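Local coordinates for AztD protein (Citrobacter koseri, PDB 6CMK) that acts as a periplasmic zinc chaperone, binding zinc ions and handing one directly to the solute-binding protein AztC of the AztABCD transport system, at residues 99-103 with 104-108; 324-327 with 328-331; 380-383 with 384-387. All coordinates share one frame; numbering follows the deposited sequence.

Interaction 1. Residues 99-103 with 104-108. With ZN (zinc ion), chain I.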
loop_
_atom_site.group_PDB
_atom_site.type_symbol
_atom_site.label_atom_id
_atom_site.label_comp_id
_atom_site.label_asym_id
_atom_site.label_seq_id
_atom_site.Cartn_x
_atom_site.Cartn_y
_atom_site.Cartn_z
ATOM N N HIS B 99 10.026 -0.303 -0.371
ATOM C CA HIS B 99 9.888 0.610 0.753
ATOM C C HIS B 99 8.901 1.704 0.374
ATOM O O HIS B 99 9.047 2.335 -0.680
ATOM C CB HIS B 99 11.229 1.228 1.137
ATOM C CG HIS B 99 12.266 0.226 1.525
ATOM N ND1 HIS B 99 12.256 -0.416 2.743
ATOM C CD2 HIS B 99 13.344 -0.246 0.856
ATOM C CE1 HIS B 99 13.284 -1.243 2.808
ATOM N NE2 HIS B 99 13.960 -1.157 1.676
ATOM N N ASP B 100 7.916 1.928 1.244
ATOM C CA ASP B 100 6.832 2.889 1.026
ATOM C C ASP B 100 7.272 4.250 1.550
ATOM O O ASP B 100 7.260 4.491 2.758
ATOM C CB ASP B 100 5.572 2.406 1.739
ATOM C CG ASP B 100 4.369 3.313 1.520
ATOM O OD1 ASP B 100 4.525 4.401 0.935
ATOM O OD2 ASP B 100 3.257 2.916 1.945
ATOM N N HIS B 101 7.630 5.161 0.643
ATOM C CA HIS B 101 8.172 6.460 1.020
ATOM C C HIS B 101 7.229 7.612 0.672
ATOM O O HIS B 101 7.670 8.731 0.395
ATOM C CB HIS B 101 9.548 6.637 0.387
ATOM C CG HIS B 101 10.612 5.848 1.091
ATOM N ND1 HIS B 101 11.926 5.819 0.681
ATOM C CD2 HIS B 101 10.547 5.069 2.198
ATOM C CE1 HIS B 101 12.625 5.051 1.502
ATOM N NE2 HIS B 101 11.810 4.584 2.431
ATOM N N GLY B 102 5.926 7.351 0.718
ATOM C CA GLY B 102 4.933 8.395 0.566
ATOM C C GLY B 102 4.719 8.803 -0.874
ATOM O O GLY B 102 3.891 8.216 -1.574
ATOM N N ASP B 103 5.475 9.794 -1.332
ATOM C CA ASP B 103 5.348 10.248 -2.712
ATOM C C ASP B 103 6.103 9.358 -3.687
ATOM O O ASP B 103 5.918 9.501 -4.901
ATOM C CB ASP B 103 5.842 11.691 -2.843
ATOM C CG ASP B 103 7.333 11.825 -2.608
ATOM O OD1 ASP B 103 8.105 11.654 -3.573
ATOM O OD2 ASP B 103 7.732 12.108 -1.458
ATOM N N HIS B 104 6.938 8.448 -3.192
ATOM C CA HIS B 104 7.690 7.545 -4.045
ATOM C C HIS B 104 7.873 6.225 -3.313
ATOM O O HIS B 104 7.595 6.107 -2.118
ATOM C CB HIS B 104 9.048 8.137 -4.431
ATOM C CG HIS B 104 9.896 8.513 -3.256
ATOM N ND1 HIS B 104 9.594 9.574 -2.430
ATOM C CD2 HIS B 104 11.034 7.966 -2.765
ATOM C CE1 HIS B 104 10.509 9.666 -1.482
ATOM N NE2 HIS B 104 11.395 8.703 -1.663
ATOM N N ALA B 105 8.336 5.224 -4.057
ATOM C CA ALA B 105 8.693 3.931 -3.502
ATOM C C ALA B 105 10.102 3.596 -3.958
ATOM O O ALA B 105 10.527 4.003 -5.046
ATOM C CB ALA B 105 7.720 2.824 -3.942
ATOM N N ASP B 106 10.832 2.891 -3.101
ATOM C CA ASP B 106 12.125 2.320 -3.433
ATOM C C ASP B 106 11.940 0.840 -3.726
ATOM O O ASP B 106 11.113 0.176 -3.101
ATOM C CB ASP B 106 13.117 2.471 -2.283
ATOM C CG ASP B 106 13.530 3.904 -2.048
ATOM O OD1 ASP B 106 13.009 4.799 -2.745
ATOM O OD2 ASP B 106 14.377 4.122 -1.157
ATOM N N ILE B 107 12.721 0.322 -4.668
ATOM C CA ILE B 107 12.697 -1.104 -4.998
ATOM C C ILE B 107 14.075 -1.697 -4.724
ATOM O O ILE B 107 15.097 -1.167 -5.183
ATOM C CB ILE B 107 12.251 -1.355 -6.456
ATOM C CG1 ILE B 107 12.082 -2.858 -6.709
ATOM C CG2 ILE B 107 13.223 -0.739 -7.460
ATOM C CD1 ILE B 107 11.528 -3.199 -8.103
ATOM N N ASP B 108 14.095 -2.788 -3.955
ATOM C CA ASP B 108 15.302 -3.548 -3.641
ATOM C C ASP B 108 15.262 -4.852 -4.423
ATOM O O ASP B 108 14.338 -5.653 -4.235
ATOM C CB ASP B 108 15.391 -3.853 -2.148
ATOM C CG ASP B 108 15.586 -2.611 -1.297
ATOM O OD1 ASP B 108 16.029 -1.572 -1.828
ATOM O OD2 ASP B 108 15.302 -2.688 -0.084
HETATM ZN ZN ZN I . 13.083 6.611 -1.502
#

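Interaction 2. Residues 324-327 with 328-331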
loop_
_atom_site.group_PDB
_atom_site.type_symbol
_atom_site.label_atom_id
_atom_site.label_comp_id
_atom_site.label_asym_id
_atom_site.label_seq_id
_atom_site.Cartn_x
_atom_site.Cartn_y
_atom_site.Cartn_z
ATOM N N GLN B 324 -12.347 -12.410 -19.683
ATOM C CA GLN B 324 -12.198 -11.186 -18.909
ATOM C C GLN B 324 -13.500 -10.903 -18.168
ATOM O O GLN B 324 -14.567 -10.820 -18.786
ATOM C CB GLN B 324 -11.840 -10.034 -19.846
ATOM C CG GLN B 324 -11.610 -8.709 -19.156
ATOM C CD GLN B 324 -11.434 -7.583 -20.158
ATOM O OE1 GLN B 324 -12.326 -7.301 -20.960
ATOM N NE2 GLN B 324 -10.275 -6.946 -20.126
ATOM N N ILE B 325 -13.418 -10.770 -16.846
ATOM C CA ILE B 325 -14.566 -10.418 -16.018
ATOM C C ILE B 325 -14.506 -8.932 -15.702
ATOM O O ILE B 325 -13.565 -8.467 -15.047
ATOM C CB ILE B 325 -14.597 -11.221 -14.711
ATOM C CG1 ILE B 325 -14.542 -12.719 -14.991
ATOM C CG2 ILE B 325 -15.835 -10.843 -13.903
ATOM C CD1 ILE B 325 -15.645 -13.212 -15.900
ATOM N N ASP B 326 -15.539 -8.204 -16.119
ATOM C CA ASP B 326 -15.748 -6.817 -15.700
ATOM C C ASP B 326 -16.547 -6.875 -14.407
ATOM O O ASP B 326 -17.754 -7.132 -14.418
ATOM C CB ASP B 326 -16.466 -6.027 -16.786
ATOM C CG ASP B 326 -16.683 -4.572 -16.411
ATOM O OD1 ASP B 326 -16.733 -4.247 -15.204
ATOM O OD2 ASP B 326 -16.805 -3.746 -17.338
ATOM N N VAL B 327 -15.857 -6.658 -13.288
ATOM C CA VAL B 327 -16.440 -6.907 -11.975
ATOM C C VAL B 327 -17.558 -5.915 -11.674
ATOM O O VAL B 327 -18.579 -6.274 -11.078
ATOM C CB VAL B 327 -15.334 -6.875 -10.903
ATOM C CG1 VAL B 327 -15.907 -7.068 -9.520
ATOM C CG2 VAL B 327 -14.309 -7.966 -11.192
ATOM N N LEU B 328 -17.390 -4.658 -12.076
ATOM C CA LEU B 328 -18.424 -3.664 -11.799
ATOM C C LEU B 328 -19.660 -3.863 -12.669
ATOM O O LEU B 328 -20.780 -3.624 -12.207
ATOM C CB LEU B 328 -17.840 -2.261 -11.968
ATOM C CG LEU B 328 -16.755 -2.031 -10.903
ATOM C CD1 LEU B 328 -15.931 -0.782 -11.162
ATOM C CD2 LEU B 328 -17.375 -1.966 -9.509
ATOM N N LYS B 329 -19.495 -4.312 -13.911
ATOM C CA LYS B 329 -20.662 -4.607 -14.730
ATOM C C LYS B 329 -21.251 -5.979 -14.437
ATOM O O LYS B 329 -22.407 -6.233 -14.790
ATOM C CB LYS B 329 -20.306 -4.501 -16.211
ATOM C CG LYS B 329 -19.886 -3.104 -16.643
ATOM C CD LYS B 329 -19.711 -3.016 -18.150
ATOM C CE LYS B 329 -19.854 -1.588 -18.644
ATOM N NZ LYS B 329 -19.792 -1.507 -20.128
ATOM N N GLY B 330 -20.493 -6.863 -13.794
ATOM C CA GLY B 330 -21.003 -8.184 -13.487
ATOM C C GLY B 330 -21.179 -9.060 -14.708
ATOM O O GLY B 330 -22.171 -9.794 -14.802
ATOM N N GLU B 331 -20.224 -9.027 -15.634
ATOM C CA GLU B 331 -20.352 -9.804 -16.854
ATOM C C GLU B 331 -18.979 -10.136 -17.417
ATOM O O GLU B 331 -17.974 -9.504 -17.083
ATOM C CB GLU B 331 -21.172 -9.043 -17.894
ATOM C CG GLU B 331 -20.487 -7.782 -18.374
ATOM C CD GLU B 331 -21.378 -6.947 -19.271
ATOM O OE1 GLU B 331 -22.617 -7.117 -19.213
ATOM O OE2 GLU B 331 -20.837 -6.124 -20.035
#

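Interaction 3. Residues 380-383 with 384-387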
loop_
_atom_site.group_PDB
_atom_site.type_symbol
_atom_site.label_atom_id
_atom_site.label_comp_id
_atom_site.label_asym_id
_atom_site.label_seq_id
_atom_site.Cartn_x
_atom_site.Cartn_y
_atom_site.Cartn_z
ATOM N N PHE B 380 -5.866 -7.814 -24.628
ATOM C CA PHE B 380 -6.350 -9.171 -24.420
ATOM C C PHE B 380 -5.990 -10.060 -25.604
ATOM O O PHE B 380 -6.784 -10.901 -26.042
ATOM C CB PHE B 380 -7.856 -9.180 -24.157
ATOM C CG PHE B 380 -8.288 -10.207 -23.152
ATOM C CD1 PHE B 380 -7.850 -10.135 -21.840
ATOM C CD2 PHE B 380 -9.155 -11.227 -23.505
ATOM C CE1 PHE B 380 -8.256 -11.068 -20.910
ATOM C CE2 PHE B 380 -9.565 -12.161 -22.571
ATOM C CZ PHE B 380 -9.115 -12.082 -21.276
ATOM N N LYS B 381 -4.775 -9.871 -26.123
ATOM C CA LYS B 381 -4.248 -10.661 -27.221
ATOM C C LYS B 381 -2.856 -11.171 -26.878
ATOM O O LYS B 381 -2.084 -10.512 -26.177
ATOM C CB LYS B 381 -4.199 -9.843 -28.509
ATOM C CG LYS B 381 -5.504 -9.145 -28.801
ATOM C CD LYS B 381 -5.554 -8.561 -30.196
ATOM C CE LYS B 381 -6.862 -7.820 -30.428
ATOM N NZ LYS B 381 -8.024 -8.496 -29.775
ATOM N N LYS B 382 -2.543 -12.357 -27.387
ATOM C CA LYS B 382 -1.231 -12.942 -27.162
ATOM C C LYS B 382 -0.139 -12.046 -27.732
ATOM O O LYS B 382 -0.249 -11.559 -28.862
ATOM C CB LYS B 382 -1.161 -14.326 -27.809
ATOM C CG LYS B 382 0.238 -14.929 -27.809
ATOM C CD LYS B 382 0.259 -16.285 -28.482
ATOM C CE LYS B 382 1.641 -16.913 -28.402
ATOM N NZ LYS B 382 1.691 -18.172 -29.198
ATOM N N THR B 383 0.922 -11.834 -26.948
ATOM C CA THR B 383 2.079 -11.090 -27.419
ATOM C C THR B 383 3.372 -11.891 -27.428
ATOM O O THR B 383 4.296 -11.517 -28.156
ATOM C CB THR B 383 2.280 -9.819 -26.578
ATOM O OG1 THR B 383 2.233 -10.138 -25.182
ATOM C CG2 THR B 383 1.193 -8.805 -26.898
ATOM N N SER B 384 3.458 -12.986 -26.682
ATOM C CA SER B 384 4.633 -13.856 -26.724
ATOM C C SER B 384 4.277 -15.177 -26.051
ATOM O O SER B 384 3.168 -15.360 -25.543
ATOM C CB SER B 384 5.838 -13.208 -26.041
ATOM O OG SER B 384 5.587 -13.019 -24.663
ATOM N N GLU B 385 5.223 -16.106 -26.066
ATOM C CA GLU B 385 5.108 -17.308 -25.259
ATOM C C GLU B 385 6.487 -17.677 -24.738
ATOM O O GLU B 385 7.508 -17.368 -25.359
ATOM C CB GLU B 385 4.468 -18.467 -26.047
ATOM C CG GLU B 385 5.227 -18.946 -27.268
ATOM C CD GLU B 385 4.565 -20.167 -27.885
ATOM O OE1 GLU B 385 5.225 -21.220 -27.984
ATOM O OE2 GLU B 385 3.371 -20.073 -28.239
ATOM N N ILE B 386 6.502 -18.312 -23.571
ATOM C CA ILE B 386 7.727 -18.651 -22.854
ATOM C C ILE B 386 7.813 -20.163 -22.763
ATOM O O ILE B 386 6.871 -20.812 -22.297
ATOM C CB ILE B 386 7.751 -18.040 -21.443
ATOM C CG1 ILE B 386 7.693 -16.520 -21.503
ATOM C CG2 ILE B 386 8.999 -18.488 -20.684
ATOM C CD1 ILE B 386 7.254 -15.898 -20.209
ATOM N N SER B 387 8.949 -20.715 -23.173
ATOM C CA SER B 387 9.175 -22.151 -23.096
ATOM C C SER B 387 9.700 -22.499 -21.711
ATOM O O SER B 387 10.618 -21.843 -21.207
ATOM C CB SER B 387 10.158 -22.602 -24.174
ATOM O OG SER B 387 10.504 -23.968 -23.999
HETATM O O HOH W 1 4.931 -10.473 -24.544
#

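Interaction 1. Residues 99-103 with 104-108
His101 and Asp106 meet at a zinc ion near the closed, loop end of a hairpin. With CG anti to the carbonyl carbon (chi1 -76°), the His101 side chain runs up to the metal. In the conformer of His104 described here, His101 CB sits over one face of the His104 ring, a CH-pi contact with CB 3.6 Å from the ring centroid. CG begins the His101 ring, which presents its edge to zinc. ND1 is the ligand, with the zinc in the ring plane at a long 2.6 Å. CE1, next to it, lies 3.3 Å from OD2 of Asp106. Asp106 binds more closely, its OD1 2.2 Å from the zinc. His104 is a known ligand of this site, but it was deposited in two conformers. In this one CD2 is almost as near the zinc as NE2, so the bond is doubtful here. The same side chain lies about 2 Å from another bound zinc, and its ring meets His169 and His216 of the second subunit. In this conformer its ND1 donates to OD1 of Asp103 at 2.8 Å, reaching it from above the carboxylate plane.

The loop is shaped by polar bonds. His101 N donates to His104 O at 2.9 Å. Asp100 OD1 accepts from Gly102 N, an Asx turn, while its OD2 forms a salt bridge with Arg300 of the second subunit. Farther along, His99 NE2 donates to Asp108 OD2 at 2.7 Å on the syn side of the carboxylate.

His405 completes the zinc site, its NE2 close to Asp106 OD1. The hairpin of strands 88-100 and 105-109 pairs antiparallel at His99 and Asp106. Strand 105-109 also bonds to Lys403 of strand 392-403, and Ile107 packs on strand 32-42.

Interaction 2. Residues 324-327 with 328-331
Asp326 and Glu331 are joined by a backbone bond from Asp326 N to Glu331 O, 2.9 Å long and almost in line with the carbonyl. The Asp326 carboxylate then reaches into the turn. Its CG is anti to the backbone N (chi1 -179°), which brings OD1 to the amide of Lys329. Lys329 N donates to Asp326 OD1 at 3.1 Å, in a nearly straight bond (166°) that comes from well above the carboxylate plane. The carbonyl of Asp326 faces two amides. Gly330 N approaches this O at 2.8 Å and Glu331 N at 3.3 Å, and both bonds are weak.

Gly330 and Glu331 both face Asp326, a G1 beta bulge. Val327, Leu328 and Lys329 have right-handed helical backbone angles, and Gly330 then turns to left-handed ones. The chain thereby reverses between strand 321-326 and strand 331-337, the third and fourth strands of one beta-propeller blade.

The aliphatic part of Lys329 passes obliquely along the same carboxylate, with CD 3.1 Å from Asp326 OD2. Its amino group runs on, and NZ stays 4.7 Å from that OD2, too far for a salt bridge. Val327 and Leu328 point away from the contact inside the turn and pack on loops: Val327 on Met268 and Tyr270, Leu328 on Met268. Ile325 lies deeper and touches Val315 and Ile332 of the flanking strands.

Interaction 3. Residues 380-383 with 384-387
Lys382 and Glu385 form a salt bridge along a single strand, although they are three residues apart. In a regular strand such residues would point to opposite faces. Here a classic beta bulge intervenes: Thr383 and Ser384 both face Val374 of strand 371-376. Thr383 has a psi of -20°, a value that breaks the extended run and brings the two charged side chains to the same side.

Lys382 is fully extended, with CG anti to the backbone N (chi1 171°). The chain passes the carbonyl of Ser384, where CE lies 3.6 Å from O. NZ then meets Glu385 OE2 at 2.7 Å, on the anti side of the carboxylate and 19° out of its plane. The other oxygen, OE1, is paired with Lys371, so the carboxylate sits between two lysines. Both Lys382 and Glu385 also touch a crystal neighbour, and their positions in solution may differ.

The bulge lies in the hairpin of strands 371-376 and 381-387, at the outer edge of a beta-propeller blade. Its two hydroxyls are joined by one water. Thr383 OG1 is 2.8 Å from that water oxygen, and Ser384 OG is 2.6 Å from it. Each hydroxyl lies between its own backbone N and carbonyl carbon, and this leaves both turned to the same water. Thr383 OG1 has a further, weak hydrogen bond to the carbonyl of Val374.

Overall arrangement
The three contacts sit in three different blades of the beta propeller. Only interaction 1 belongs to a metal site: it supplies three of the four ligands of zinc site 2, the site whose ion is passed to AztC. Interactions 2 and 3 lie away from the zinc sites. The centre of interaction 1 is about 32 Å from that of interaction 2 and about 31 Å from that of interaction 3. Interactions 2 and 3 belong to adjoining blades and touch, although their centres are about 23 Å apart. Phe380 CZ packs 3.6 Å from Gln324 N, so the turn before strand 381-387 rests against strand 321-326.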